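Local atomic coordinates of glycine cleavage system H protein 1 (Mycobacterium marinum, PDB entry 3TZU), a protein that probably shuttles the methylamine group of glycine from the P protein to the T protein of the glycine cleavage system, on a covalently bound lipoyl cofactor. Residues L124-A127 with S128-A131. Residues are numbered along the deposited sequence; the frame is centred on the assembly and turned at random.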
loop_
_atom_site.group_PDB
_atom_site.type_symbol
_atom_site.label_atom_id
_atom_site.label_comp_id
_atom_site.label_asym_id
_atom_site.label_seq_id
_atom_site.Cartn_x
_atom_site.Cartn_y
_atom_site.Cartn_z
ATOM N N LEU A 124 -17.086 9.392 0.304
ATOM C CA LEU A 124 -17.045 8.369 1.334
ATOM C C LEU A 124 -17.740 7.127 0.833
ATOM O O LEU A 124 -18.750 7.218 0.163
ATOM C CB LEU A 124 -17.732 8.850 2.606
ATOM C CG LEU A 124 -17.071 10.035 3.322
ATOM C CD1 LEU A 124 -17.695 10.244 4.701
ATOM C CD2 LEU A 124 -15.561 9.883 3.437
ATOM N N LEU A 125 -17.160 5.976 1.162
ATOM C CA LEU A 125 -17.665 4.664 0.783
ATOM C C LEU A 125 -18.220 3.934 2.026
ATOM O O LEU A 125 -17.723 4.124 3.126
ATOM C CB LEU A 125 -16.491 3.860 0.190
ATOM C CG LEU A 125 -15.680 4.496 -0.962
ATOM C CD1 LEU A 125 -14.385 3.730 -1.271
ATOM C CD2 LEU A 125 -16.539 4.619 -2.224
ATOM N N THR A 126 -19.215 3.064 1.849
ATOM C CA THR A 126 -19.604 2.117 2.913
ATOM C C THR A 126 -18.582 0.992 3.004
ATOM O O THR A 126 -17.795 0.808 2.069
ATOM C CB THR A 126 -20.954 1.458 2.629
ATOM O OG1 THR A 126 -20.804 0.583 1.506
ATOM C CG2 THR A 126 -22.073 2.521 2.369
ATOM N N ALA A 127 -18.598 0.226 4.101
ATOM C CA ALA A 127 -17.671 -0.932 4.233
ATOM C C ALA A 127 -17.827 -1.930 3.083
ATOM O O ALA A 127 -16.850 -2.575 2.651
ATOM C CB ALA A 127 -17.856 -1.665 5.554
ATOM N N SER A 128 -19.045 -2.066 2.588
ATOM C CA SER A 128 -19.283 -2.979 1.489
ATOM C C SER A 128 -18.629 -2.461 0.199
ATOM O O SER A 128 -17.922 -3.215 -0.495
ATOM C CB SER A 128 -20.771 -3.216 1.264
ATOM O OG SER A 128 -20.879 -4.067 0.145
ATOM N N GLU A 129 -18.823 -1.175 -0.100
ATOM C CA GLU A 129 -18.250 -0.612 -1.319
ATOM C C GLU A 129 -16.732 -0.674 -1.296
ATOM O O GLU A 129 -16.104 -1.028 -2.310
ATOM C CB GLU A 129 -18.718 0.811 -1.545
ATOM C CG GLU A 129 -20.218 0.892 -1.785
ATOM C CD GLU A 129 -20.799 2.289 -1.614
ATOM O OE1 GLU A 129 -20.257 3.137 -0.868
ATOM O OE2 GLU A 129 -21.842 2.547 -2.219
ATOM N N TYR A 130 -16.153 -0.381 -0.136
ATOM C CA TYR A 130 -14.704 -0.356 0.028
ATOM C C TYR A 130 -14.103 -1.756 -0.067
ATOM O O TYR A 130 -13.077 -1.952 -0.730
ATOM C CB TYR A 130 -14.351 0.288 1.372
ATOM C CG TYR A 130 -12.883 0.263 1.698
ATOM C CD1 TYR A 130 -12.012 1.180 1.125
ATOM C CD2 TYR A 130 -12.367 -0.658 2.597
ATOM C CE1 TYR A 130 -10.659 1.156 1.418
ATOM C CE2 TYR A 130 -11.011 -0.692 2.903
ATOM C CZ TYR A 130 -10.160 0.215 2.304
ATOM O OH TYR A 130 -8.823 0.221 2.601
ATOM N N ALA A 131 -14.745 -2.723 0.591
ATOM C CA ALA A 131 -14.359 -4.127 0.488
ATOM C C ALA A 131 -14.355 -4.570 -0.964
ATOM O O ALA A 131 -13.409 -5.243 -1.386
ATOM C CB ALA A 131 -15.260 -5.023 1.321
#
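Thr-126 and Glu-129 form a capping box at the start of helix 127-133, the last helix of the chain. Thr-126 is the N-cap. Its OG1 accepts from Glu-129 N at 3.1 Å. The bond is nearly straight, 168° at the hydrogen. The threonine chi1 of 69° places OG1 between its own backbone N and carbonyl carbon, facing the first turn. Glu-129 returns the bond: its OE1 accepts from Thr-126 N at 2.9 Å. The N-H reaches OE1 on the anti side of the carboxylate, 33° out of its plane. The glutamate chain is extended beyond CG and runs back past the threonine, with CG 3.4 Å from Thr-126 OG1. Thr-126 CG2 lies 3.8 Å from Glu-129 OE1.

Regular helix bonding then takes over. Ala-127 opens the helix; its CB points away from the following turn, and its side chain touches Tyr-16 and Ile-10. Tyr-130 N donates to Thr-126 O, and Ala-131 N donates to Ala-127 O at 2.9 Å. Tyr-130 is buried, and Leu-125 CD1 lies at the edge of its ring, near its plane, 4.2 Å from Tyr-130 CD1. That ring also meets Tyr-16, while its OH is hydrogen-bonded to His-20 and Thr-41, so the helix is tied to the body of the fold.

The two side chains thus satisfy one backbone N-H each, and the glutamate's negative charge would probably interact favourably with the helix dipole.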